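Local coordinates for protein piwi (Drosophila melanogaster, PDB 6KR6) that binds piRNAs and represses transposable elements by governing their methylation and silencing, at residues L435-D440 with M471-R476; Y563-I568 with L767-S772; I578-A583 with G594-S599; V648-G653 with R776-C781. All blocks are in the same frame, centred on the assembly; numbering follows the deposited sequence.

Interaction 1 of 4, residues L435-D440 with M471-R476; sequences LTTPSD and MGLRIR. With ZN (zinc ion), chain O.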
# COMPACT_ATOMS: atom_id res chain seq x y z
N LEU A 435 -19.44 -2.95 -26.37
CA LEU A 435 -20.08 -4.24 -26.16
C LEU A 435 -21.57 -4.08 -25.86
O LEU A 435 -22.42 -4.63 -26.57
CB LEU A 435 -19.40 -4.98 -25.01
CG LEU A 435 -19.94 -6.39 -24.74
CD1 LEU A 435 -19.42 -7.36 -25.79
CD2 LEU A 435 -19.59 -6.86 -23.34
N THR A 436 -21.90 -3.34 -24.81
CA THR A 436 -23.29 -3.14 -24.39
C THR A 436 -23.62 -1.66 -24.49
O THR A 436 -22.93 -0.83 -23.90
CB THR A 436 -23.51 -3.65 -22.96
OG1 THR A 436 -22.90 -4.93 -22.81
CG2 THR A 436 -25.00 -3.79 -22.68
N THR A 437 -24.67 -1.35 -25.24
CA THR A 437 -25.14 0.01 -25.43
C THR A 437 -26.64 0.05 -25.25
O THR A 437 -27.35 -0.82 -25.75
CB THR A 437 -24.77 0.53 -26.83
OG1 THR A 437 -23.38 0.28 -27.09
CG2 THR A 437 -25.05 2.02 -26.94
N PRO A 438 -27.16 1.04 -24.51
CA PRO A 438 -28.61 1.17 -24.39
C PRO A 438 -29.25 1.38 -25.75
O PRO A 438 -28.83 2.26 -26.52
CB PRO A 438 -28.78 2.40 -23.48
CG PRO A 438 -27.48 3.13 -23.58
CD PRO A 438 -26.44 2.07 -23.75
N SER A 439 -30.25 0.55 -26.07
CA SER A 439 -31.00 0.75 -27.30
C SER A 439 -31.67 2.12 -27.30
O SER A 439 -31.80 2.75 -28.36
CB SER A 439 -32.04 -0.36 -27.46
OG SER A 439 -32.90 -0.42 -26.34
N ASP A 440 -32.09 2.60 -26.13
CA ASP A 440 -32.59 3.96 -26.00
C ASP A 440 -31.52 4.98 -26.38
O ASP A 440 -31.83 6.02 -26.96
CB ASP A 440 -33.06 4.20 -24.57
CG ASP A 440 -34.44 4.82 -24.50
OD1 ASP A 440 -34.81 5.59 -25.41
OD2 ASP A 440 -35.16 4.54 -23.52
N MET A 471 -18.59 5.08 -31.36
CA MET A 471 -18.53 3.99 -30.41
C MET A 471 -19.79 3.12 -30.41
O MET A 471 -19.79 2.06 -29.78
CB MET A 471 -18.30 4.53 -28.99
CG MET A 471 -16.98 5.26 -28.82
SD MET A 471 -15.58 4.18 -29.16
CE MET A 471 -15.79 2.98 -27.85
N GLY A 472 -20.85 3.54 -31.09
CA GLY A 472 -22.12 2.85 -31.04
C GLY A 472 -23.12 3.42 -30.06
O GLY A 472 -24.19 2.83 -29.89
N LEU A 473 -22.81 4.55 -29.43
CA LEU A 473 -23.67 5.16 -28.42
C LEU A 473 -24.50 6.26 -29.08
O LEU A 473 -23.98 7.33 -29.40
CB LEU A 473 -22.83 5.72 -27.28
CG LEU A 473 -23.57 6.54 -26.22
CD1 LEU A 473 -24.71 5.73 -25.62
CD2 LEU A 473 -22.61 7.00 -25.13
N ARG A 474 -25.79 5.99 -29.27
CA ARG A 474 -26.69 6.96 -29.86
C ARG A 474 -26.92 8.10 -28.87
O ARG A 474 -27.58 7.92 -27.84
CB ARG A 474 -28.01 6.30 -30.24
N ILE A 475 -26.38 9.28 -29.18
CA ILE A 475 -26.56 10.47 -28.36
C ILE A 475 -27.43 11.46 -29.12
O ILE A 475 -27.19 11.73 -30.31
CB ILE A 475 -25.21 11.11 -27.99
CG1 ILE A 475 -24.44 10.21 -27.03
CG2 ILE A 475 -25.43 12.49 -27.38
CD1 ILE A 475 -23.40 10.94 -26.20
N ARG A 476 -28.45 11.98 -28.45
CA ARG A 476 -29.30 13.03 -28.97
C ARG A 476 -29.00 14.33 -28.23
O ARG A 476 -28.15 14.38 -27.34
CB ARG A 476 -30.77 12.62 -28.87
CG ARG A 476 -31.04 11.28 -29.56
CD ARG A 476 -32.47 10.78 -29.37
NE ARG A 476 -32.58 9.38 -29.78
CZ ARG A 476 -33.70 8.66 -29.72
NH1 ARG A 476 -34.83 9.21 -29.28
NH2 ARG A 476 -33.70 7.40 -30.11
ZN ZN O . -35.19 6.52 -23.67

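Interaction 2 of 4, residues Y563-I568 with L767-S772; sequences YTPWMI and LYYNWS. With nucleotides of chain B.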
# COMPACT_ATOMS: atom_id res chain seq x y z
N TYR A 563 -23.75 0.23 -18.51
CA TYR A 563 -23.56 -0.66 -19.64
C TYR A 563 -22.08 -0.98 -19.80
O TYR A 563 -21.21 -0.35 -19.19
CB TYR A 563 -24.14 -0.05 -20.92
CG TYR A 563 -25.65 0.07 -20.88
CD1 TYR A 563 -26.27 1.14 -20.25
CD2 TYR A 563 -26.46 -0.91 -21.44
CE1 TYR A 563 -27.64 1.25 -20.20
CE2 TYR A 563 -27.84 -0.82 -21.39
CZ TYR A 563 -28.43 0.27 -20.77
OH TYR A 563 -29.80 0.37 -20.71
N THR A 564 -21.80 -1.99 -20.63
CA THR A 564 -20.48 -2.62 -20.67
C THR A 564 -19.74 -2.23 -21.94
O THR A 564 -20.20 -2.56 -23.04
CB THR A 564 -20.64 -4.13 -20.57
OG1 THR A 564 -21.52 -4.45 -19.49
CG2 THR A 564 -19.30 -4.78 -20.32
N PRO A 565 -18.59 -1.55 -21.84
CA PRO A 565 -17.85 -1.21 -23.06
C PRO A 565 -17.13 -2.40 -23.68
O PRO A 565 -17.09 -2.51 -24.91
CB PRO A 565 -16.85 -0.14 -22.59
CG PRO A 565 -17.40 0.35 -21.29
CD PRO A 565 -18.08 -0.82 -20.67
N TRP A 566 -16.55 -3.28 -22.87
CA TRP A 566 -15.86 -4.45 -23.39
C TRP A 566 -15.88 -5.55 -22.33
O TRP A 566 -16.37 -5.35 -21.21
CB TRP A 566 -14.44 -4.11 -23.83
CG TRP A 566 -13.51 -3.66 -22.73
CD1 TRP A 566 -12.88 -4.45 -21.81
CD2 TRP A 566 -13.09 -2.31 -22.45
NE1 TRP A 566 -12.10 -3.68 -20.98
CE2 TRP A 566 -12.22 -2.37 -21.35
CE3 TRP A 566 -13.37 -1.07 -23.02
CZ2 TRP A 566 -11.62 -1.23 -20.81
CZ3 TRP A 566 -12.79 0.06 -22.49
CH2 TRP A 566 -11.92 -0.03 -21.39
N MET A 567 -15.34 -6.71 -22.68
CA MET A 567 -15.37 -7.88 -21.81
C MET A 567 -14.19 -8.78 -22.15
O MET A 567 -13.61 -8.70 -23.24
CB MET A 567 -16.71 -8.62 -21.94
CG MET A 567 -16.87 -9.92 -21.14
SD MET A 567 -16.50 -9.83 -19.38
CE MET A 567 -17.41 -8.37 -18.89
N ILE A 568 -13.82 -9.61 -21.19
CA ILE A 568 -12.72 -10.55 -21.33
C ILE A 568 -13.29 -11.93 -21.60
O ILE A 568 -14.45 -12.23 -21.30
CB ILE A 568 -11.82 -10.53 -20.07
CG1 ILE A 568 -10.56 -11.37 -20.26
CG2 ILE A 568 -12.61 -11.01 -18.85
CD1 ILE A 568 -9.72 -10.95 -21.43
N LEU A 767 -10.43 -5.15 -16.78
CA LEU A 767 -11.82 -4.74 -16.81
C LEU A 767 -12.09 -3.41 -16.10
O LEU A 767 -13.21 -3.15 -15.67
CB LEU A 767 -12.71 -5.83 -16.21
CG LEU A 767 -12.80 -7.16 -16.97
CD1 LEU A 767 -13.41 -8.24 -16.09
CD2 LEU A 767 -13.60 -6.99 -18.25
N TYR A 768 -11.08 -2.55 -15.98
CA TYR A 768 -11.28 -1.21 -15.43
C TYR A 768 -11.53 -0.26 -16.59
O TYR A 768 -10.61 0.07 -17.34
CB TYR A 768 -10.08 -0.77 -14.59
CG TYR A 768 -10.32 0.54 -13.87
CD1 TYR A 768 -11.28 0.64 -12.87
CD2 TYR A 768 -9.58 1.68 -14.18
CE1 TYR A 768 -11.51 1.83 -12.21
CE2 TYR A 768 -9.80 2.87 -13.52
CZ TYR A 768 -10.76 2.94 -12.54
OH TYR A 768 -10.98 4.13 -11.88
N TYR A 769 -12.78 0.18 -16.73
CA TYR A 769 -13.22 0.87 -17.93
C TYR A 769 -12.74 2.32 -18.03
O TYR A 769 -12.84 2.91 -19.11
CB TYR A 769 -14.75 0.82 -18.02
CG TYR A 769 -15.28 -0.59 -18.17
CD1 TYR A 769 -14.64 -1.50 -19.01
CD2 TYR A 769 -16.40 -1.01 -17.48
CE1 TYR A 769 -15.12 -2.79 -19.16
CE2 TYR A 769 -16.88 -2.30 -17.61
CZ TYR A 769 -16.24 -3.18 -18.45
OH TYR A 769 -16.72 -4.46 -18.59
N ASN A 770 -12.24 2.91 -16.94
CA ASN A 770 -11.66 4.24 -17.03
C ASN A 770 -10.25 4.23 -17.60
O ASN A 770 -9.69 5.30 -17.84
CB ASN A 770 -11.65 4.92 -15.66
CG ASN A 770 -12.85 5.81 -15.44
OD1 ASN A 770 -13.85 5.71 -16.15
ND2 ASN A 770 -12.76 6.70 -14.46
N TRP A 771 -9.66 3.05 -17.81
CA TRP A 771 -8.30 2.93 -18.32
C TRP A 771 -8.29 1.91 -19.44
O TRP A 771 -8.65 0.75 -19.23
CB TRP A 771 -7.35 2.51 -17.19
CG TRP A 771 -5.90 2.47 -17.59
CD1 TRP A 771 -5.13 1.36 -17.76
CD2 TRP A 771 -5.05 3.59 -17.86
NE1 TRP A 771 -3.85 1.71 -18.12
CE2 TRP A 771 -3.78 3.08 -18.19
CE3 TRP A 771 -5.23 4.98 -17.85
CZ2 TRP A 771 -2.70 3.90 -18.51
CZ3 TRP A 771 -4.16 5.79 -18.17
CH2 TRP A 771 -2.91 5.25 -18.49
N SER A 772 -7.88 2.34 -20.64
CA SER A 772 -7.88 1.48 -21.81
C SER A 772 -6.70 0.51 -21.81
O SER A 772 -5.94 0.43 -22.77
CB SER A 772 -7.86 2.32 -23.09
OG SER A 772 -6.88 3.34 -23.00
P U B 3 -12.01 11.49 -15.16
OP1 U B 3 -12.92 10.59 -14.39
OP2 U B 3 -11.57 12.78 -14.57
O5' U B 3 -10.72 10.65 -15.55
C5' U B 3 -10.83 9.33 -16.05
C4' U B 3 -9.48 8.76 -16.42
O4' U B 3 -8.86 9.59 -17.43
C3' U B 3 -8.45 8.70 -15.30
O3' U B 3 -8.63 7.55 -14.50
C2' U B 3 -7.12 8.70 -16.06
O2' U B 3 -6.76 7.39 -16.45
C1' U B 3 -7.46 9.52 -17.31
N1 U B 3 -6.89 10.89 -17.30
C2 U B 3 -5.61 11.04 -17.80
O2 U B 3 -4.95 10.10 -18.22
N3 U B 3 -5.11 12.32 -17.78
C4 U B 3 -5.76 13.45 -17.34
O4 U B 3 -5.19 14.54 -17.39
C5 U B 3 -7.09 13.22 -16.84
C6 U B 3 -7.60 11.98 -16.84
P U B 4 -8.85 7.67 -12.91
OP1 U B 4 -9.88 6.67 -12.52
OP2 U B 4 -9.05 9.11 -12.56
O5' U B 4 -7.46 7.21 -12.30
C5' U B 4 -6.80 6.05 -12.80
C4' U B 4 -5.31 6.22 -12.82
O4' U B 4 -4.97 7.39 -13.62
C3' U B 4 -4.66 6.43 -11.45
O3' U B 4 -3.40 5.76 -11.40
C2' U B 4 -4.43 7.94 -11.40
O2' U B 4 -3.38 8.35 -10.56
C1' U B 4 -4.15 8.26 -12.86
N1 U B 4 -4.47 9.65 -13.24
C2 U B 4 -3.75 10.24 -14.26
O2 U B 4 -2.88 9.66 -14.88
N3 U B 4 -4.10 11.54 -14.54
C4 U B 4 -5.07 12.29 -13.91
O4 U B 4 -5.27 13.45 -14.27
C5 U B 4 -5.76 11.61 -12.85
C6 U B 4 -5.44 10.35 -12.56

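Interaction 3 of 4, residues I578-A583 with G594-S599; sequences IGFDIA and GALIAS. With ZN (zinc ion), chain N.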
# COMPACT_ATOMS: atom_id res chain seq x y z
N ILE A 578 -15.49 -10.29 -6.24
CA ILE A 578 -15.72 -9.21 -5.29
C ILE A 578 -14.42 -8.46 -5.07
O ILE A 578 -13.35 -9.07 -4.90
CB ILE A 578 -16.27 -9.72 -3.95
CG1 ILE A 578 -17.46 -10.66 -4.17
CG2 ILE A 578 -16.70 -8.56 -3.08
CD1 ILE A 578 -17.99 -11.24 -2.87
N GLY A 579 -14.51 -7.14 -5.07
CA GLY A 579 -13.42 -6.28 -4.63
C GLY A 579 -13.89 -5.42 -3.47
O GLY A 579 -15.08 -5.12 -3.35
N PHE A 580 -12.95 -5.03 -2.62
CA PHE A 580 -13.28 -4.28 -1.42
C PHE A 580 -12.10 -3.42 -1.03
O PHE A 580 -10.96 -3.89 -1.03
CB PHE A 580 -13.66 -5.23 -0.27
CG PHE A 580 -13.88 -4.54 1.05
CD1 PHE A 580 -15.05 -3.84 1.29
CD2 PHE A 580 -12.94 -4.61 2.06
CE1 PHE A 580 -15.27 -3.21 2.50
CE2 PHE A 580 -13.15 -3.98 3.27
CZ PHE A 580 -14.31 -3.28 3.49
N ASP A 581 -12.35 -2.15 -0.72
CA ASP A 581 -11.29 -1.31 -0.18
C ASP A 581 -11.88 -0.28 0.78
O ASP A 581 -13.10 -0.17 0.93
CB ASP A 581 -10.47 -0.62 -1.29
CG ASP A 581 -9.10 -0.14 -0.80
OD1 ASP A 581 -8.83 -0.26 0.41
OD2 ASP A 581 -8.28 0.33 -1.62
N ILE A 582 -10.98 0.46 1.43
CA ILE A 582 -11.34 1.39 2.49
C ILE A 582 -10.64 2.72 2.25
O ILE A 582 -9.62 2.80 1.56
CB ILE A 582 -10.98 0.83 3.89
CG1 ILE A 582 -9.76 -0.09 3.81
CG2 ILE A 582 -12.17 0.08 4.47
CD1 ILE A 582 -8.43 0.62 3.62
N ALA A 583 -11.22 3.77 2.83
CA ALA A 583 -10.65 5.11 2.66
C ALA A 583 -10.94 5.96 3.89
O ALA A 583 -12.05 5.93 4.43
CB ALA A 583 -11.19 5.79 1.41
N GLY A 594 -15.93 1.94 3.63
CA GLY A 594 -15.63 0.71 2.94
C GLY A 594 -16.53 0.49 1.75
O GLY A 594 -17.76 0.54 1.87
N ALA A 595 -15.92 0.28 0.58
CA ALA A 595 -16.63 0.09 -0.68
C ALA A 595 -16.43 -1.33 -1.17
O ALA A 595 -15.31 -1.87 -1.13
CB ALA A 595 -16.14 1.09 -1.73
N LEU A 596 -17.52 -1.92 -1.66
CA LEU A 596 -17.56 -3.30 -2.12
C LEU A 596 -18.20 -3.36 -3.50
O LEU A 596 -19.31 -2.85 -3.70
CB LEU A 596 -18.33 -4.19 -1.14
CG LEU A 596 -18.34 -5.69 -1.47
CD1 LEU A 596 -17.81 -6.49 -0.30
CD2 LEU A 596 -19.74 -6.15 -1.85
N ILE A 597 -17.49 -3.98 -4.44
CA ILE A 597 -17.93 -4.14 -5.82
C ILE A 597 -18.05 -5.64 -6.09
O ILE A 597 -17.24 -6.43 -5.61
CB ILE A 597 -16.95 -3.49 -6.81
CG1 ILE A 597 -16.43 -2.15 -6.27
CG2 ILE A 597 -17.60 -3.32 -8.18
CD1 ILE A 597 -17.51 -1.11 -6.04
N ALA A 598 -19.06 -6.02 -6.88
CA ALA A 598 -19.34 -7.43 -7.11
C ALA A 598 -19.82 -7.63 -8.54
O ALA A 598 -20.79 -7.00 -8.97
CB ALA A 598 -20.40 -7.94 -6.13
N SER A 599 -19.15 -8.52 -9.27
CA SER A 599 -19.59 -8.88 -10.61
C SER A 599 -20.75 -9.86 -10.54
O SER A 599 -21.07 -10.42 -9.48
CB SER A 599 -18.44 -9.48 -11.41
OG SER A 599 -18.33 -10.88 -11.18
ZN ZN N . -6.93 0.20 -0.09

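Interaction 4 of 4, residues V648-G653 with R776-C781; sequences VFYRDG and RVPAVC. With HG (mercury (II) ion), chain G; ZN (zinc ion), chain N.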
# COMPACT_ATOMS: atom_id res chain seq x y z
N VAL A 648 -14.61 -15.19 -5.99
CA VAL A 648 -13.22 -14.76 -5.86
C VAL A 648 -13.23 -13.39 -5.21
O VAL A 648 -13.68 -12.40 -5.81
CB VAL A 648 -12.50 -14.73 -7.22
CG1 VAL A 648 -11.08 -14.20 -7.05
CG2 VAL A 648 -12.48 -16.11 -7.84
N PHE A 649 -12.74 -13.32 -3.97
CA PHE A 649 -12.75 -12.11 -3.16
C PHE A 649 -11.36 -11.50 -3.18
O PHE A 649 -10.39 -12.14 -2.76
CB PHE A 649 -13.18 -12.44 -1.73
CG PHE A 649 -13.51 -11.24 -0.89
CD1 PHE A 649 -12.50 -10.45 -0.35
CD2 PHE A 649 -14.82 -10.91 -0.60
CE1 PHE A 649 -12.80 -9.35 0.43
CE2 PHE A 649 -15.13 -9.82 0.19
CZ PHE A 649 -14.12 -9.04 0.70
N TYR A 650 -11.25 -10.26 -3.66
CA TYR A 650 -9.99 -9.52 -3.69
C TYR A 650 -10.01 -8.47 -2.60
O TYR A 650 -10.90 -7.61 -2.57
CB TYR A 650 -9.75 -8.89 -5.06
CG TYR A 650 -9.39 -9.89 -6.14
CD1 TYR A 650 -8.23 -10.65 -6.06
CD2 TYR A 650 -10.22 -10.08 -7.24
CE1 TYR A 650 -7.90 -11.56 -7.04
CE2 TYR A 650 -9.90 -10.99 -8.23
CZ TYR A 650 -8.74 -11.73 -8.12
OH TYR A 650 -8.42 -12.64 -9.10
N ARG A 651 -9.03 -8.53 -1.70
CA ARG A 651 -8.97 -7.69 -0.51
C ARG A 651 -7.78 -6.75 -0.59
O ARG A 651 -6.65 -7.19 -0.85
CB ARG A 651 -8.89 -8.56 0.75
CG ARG A 651 -8.98 -7.80 2.06
CD ARG A 651 -10.27 -6.99 2.15
NE ARG A 651 -10.62 -6.70 3.54
CZ ARG A 651 -10.06 -5.74 4.27
NH1 ARG A 651 -10.45 -5.54 5.52
NH2 ARG A 651 -9.10 -4.98 3.75
N ASP A 652 -8.03 -5.46 -0.36
CA ASP A 652 -6.99 -4.43 -0.40
C ASP A 652 -6.56 -4.12 1.03
O ASP A 652 -7.35 -3.59 1.82
CB ASP A 652 -7.50 -3.18 -1.12
CG ASP A 652 -6.43 -2.12 -1.31
OD1 ASP A 652 -5.95 -1.54 -0.31
OD2 ASP A 652 -6.05 -1.86 -2.48
N GLY A 653 -5.32 -4.47 1.37
CA GLY A 653 -4.82 -4.24 2.71
C GLY A 653 -3.37 -4.64 2.89
O GLY A 653 -2.60 -4.67 1.93
N ARG A 776 -3.06 -1.89 -12.29
CA ARG A 776 -2.13 -2.48 -11.34
C ARG A 776 -2.81 -3.52 -10.45
O ARG A 776 -2.15 -4.45 -9.97
CB ARG A 776 -1.50 -1.39 -10.48
N VAL A 777 -4.12 -3.40 -10.24
CA VAL A 777 -4.86 -4.31 -9.38
C VAL A 777 -6.02 -4.90 -10.18
O VAL A 777 -6.32 -4.41 -11.27
CB VAL A 777 -5.38 -3.59 -8.12
CG1 VAL A 777 -4.22 -2.97 -7.35
CG2 VAL A 777 -6.42 -2.54 -8.49
N PRO A 778 -6.67 -5.96 -9.69
CA PRO A 778 -7.91 -6.41 -10.33
C PRO A 778 -8.93 -5.28 -10.43
O PRO A 778 -8.94 -4.35 -9.62
CB PRO A 778 -8.40 -7.53 -9.40
CG PRO A 778 -7.14 -8.09 -8.84
CD PRO A 778 -6.19 -6.93 -8.69
N ALA A 779 -9.80 -5.39 -11.44
CA ALA A 779 -10.69 -4.28 -11.78
C ALA A 779 -11.65 -3.95 -10.64
O ALA A 779 -11.87 -2.77 -10.34
CB ALA A 779 -11.47 -4.61 -13.05
N VAL A 780 -12.24 -4.97 -10.02
CA VAL A 780 -13.17 -4.72 -8.92
C VAL A 780 -12.48 -4.01 -7.77
O VAL A 780 -13.08 -3.16 -7.10
CB VAL A 780 -13.82 -6.04 -8.46
CG1 VAL A 780 -14.75 -6.58 -9.54
CG2 VAL A 780 -12.76 -7.08 -8.13
N CYS A 781 -11.20 -4.30 -7.53
CA CYS A 781 -10.47 -3.64 -6.45
C CYS A 781 -10.25 -2.16 -6.76
O CYS A 781 -10.39 -1.31 -5.88
CB CYS A 781 -9.14 -4.35 -6.21
SG CYS A 781 -8.70 -4.58 -4.47
HG HG G . -7.55 -2.11 -4.79
ZN ZN N . -6.93 0.20 -0.09

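Interaction 1 of 4, residues L435-D440 with M471-R476
Over one face of the R476 guanidinium lies the carbonyl oxygen of D440, with D440 O 3.9 Å from R476 NH2, a distance that makes it a neighbour more than a partner. R476 reaches it through a side chain that is extended from CG to NE. The carboxylate of D440 is turned to a zinc ion instead, which it binds through both OD1 and OD2, each modelled at 2.0 Å from the metal; D443 supplies a further ligand, and K504 belongs to the same site.

The remainder of the contact is mostly methyl packing and shows how a loop is laid on the exit of a helix. Helix 454-471 connects the parallel strands 446-450 and 479-483 in a beta-alpha-beta crossover, as in the Rossmann-like MID domain of Argonautes. It ends in a Schellman motif in which G472 takes a positive phi of 97°. T437 comes down on this turn with CG2 leading, a methyl placed anti to the backbone N; it faces the carbonyl oxygen of G472 and lies 3.7 Å from L473 CA. L473 answers from the other segment: its CD1 sits 4.0 Å from T437 CG2 and 4.3 Å from P438 CG, a loose apolar cluster backed by A468 of the helix.

Two backbone pairings, M471 with M434 and R474 with L442, fasten the segments to flanking residues. Between the acid and the base, D440 OD1 and R476 NH2 remain 5.2 Å apart, so their attraction is probably only a longer-range one, with the carboxylate committed to the metal.

Interaction 2 of 4, residues Y563-I568 with L767-S772
The hydroxyl of Y769 donates to the backbone carbonyl of W566, OH to O 2.8 Å, approaching nearly along the C=O axis. This bond anchors the loop 767-772, which leads through a type I turn from Y768 to W771, onto residues 563-568, which lie between helix 546-560 and strand 575-584 in the PIWI region of this Argonaute.

The ring behind that hydroxyl is held on several sides. P565 CD lies over one face in a CH-pi contact, 3.5 Å from the ring centroid and 7° off the normal, while the carbonyl oxygen of L767 stands over the opposite face. The CD1-CE1 edge of Y769 is directed at the face of W566 in a T-shaped pair, the planes at 89° and the tyrosine centroid 4.9 Å from that of the five-membered ring. W566 is presented by a chi1 of 64°, which sets CG between its own N and carbonyl carbon; its NE1 is bonded to O of H766. An alanine in place of Y769 would probably leave W566 O without its donor and open a gap between P565 and the indole.

Farther along the segment, L767 packs its methyls on I568 and M567: CD1 is 4.0 Å from I568 CG2 and CD2 4.1 Å from M567 CE. Facing the bound RNA, the same loop offers Y768, whose OH donates to the phosphate oxygen OP1 of U4 of chain B at 2.8 Å.

Interaction 3 of 4, residues I578-A583 with G594-S599
F580 leans across to the neighbouring strand along the backbone of A595. Its CB lies 3.8 Å from the carbonyl oxygen A595 O, and CG keeps much the same distance; CD1 comes in closer to that oxygen and has L596 CB near the plane of the ring, 4.1 Å away. Farther out, CE1 reaches G594 CA at 4.0 Å, a place where the lack of a side chain on G594 leaves the ring its path. A chi1 of 174°, with CG anti to the backbone N, starts the ring in this direction.

This is the first hairpin of an RNase H-like fold, built from strands 575-584 and 592-599, whose segments 578-583 and 594-599 run antiparallel at 169°. G579 with I597 and D581 with A595 are its hydrogen-bonded pairs, each tied both ways; A595 N to D581 O, for example, measures 2.9 Å. The non-hydrogen-bonded pair between them sets F580 opposite L596, and on the same face I578 CG2 meets L596 CD1 at 3.6 Å.

D581 projects from the other face. Both its carboxylate oxygens bind a zinc ion, OD1 and OD2 each at 2.0 Å from the metal, and D652 of the adjacent strand supplies a further ligand. D581 is probably an active-site residue, which would make this hairpin part of the catalytic centre.

On the F580 side the sheet is covered by helix 625-640, through L625, M628 and I629, with F649 and R651 of strand 646-652 alongside. On the D581 side helix 779-795 packs down, K785 touching D581, A788 touching A595 and Y783 touching I597.

Interaction 4 of 4, residues V648-G653 with R776-C781
Y650 spreads its ring under P778, whose CG stands over the ring centre, 3.7 Å from the centroid and only 3° off the normal, a CH-pi contact. The two side chains cross at about a right angle, and the proline also brings CB to 3.8 Å from Y650 CD2. At the edge of the ring, V780 CG2 is 4.0 Å from that same CD2. With CG anti to the carbonyl carbon (chi1 -72°), the ring starts out toward P778. Its phenol oxygen is hydrogen-bonded to T761. An alanine here would probably leave P778 and V780 without the surface they rest on and T761 without its hydroxyl mate.

The example shows how an RNase H-like domain joins a core strand to its last helix: strand 646-652 carries the acid, and P778, as N-cap, starts helix 779-795. Toward the end of the strand D652 CB packs 3.8 Å from C781 SG, and a mercury ion lies between the polar ends of the two residues, bound by D652 OD2 and by C781 SG, each at about 2.8 Å. The other oxygen, D652 OD1, binds the zinc ion at 2.0 Å, so one carboxylate serves two metals.

D652 is probably catalytic. Mercury is a soft metal with a strong preference for sulfur, so C781 is likely to be what draws it to the margin of the active site.

How the interactions relate
From the N terminus, interaction 1 comes first: it closes a loop of 30 residues that contains strand 446-450 and nearly all of helix 454-471, and is complete before the others begin. It joins interaction 2 directly, since T436 and L435 run beside T564 and P565 with probable backbone hydrogen bonds. Interaction 2 spans 198 residues, and the short hairpin of interaction 3 lies wholly within that span. Interaction 4 crosses interaction 2, for its first segment falls inside the span and its second lies beyond it. Interactions 3 and 4 lie on neighbouring strands, 575-584 and 646-652, and share one zinc ion. Together they tie the MID-like region to the RNA-contacting loop and the PIWI sheet to its final helix.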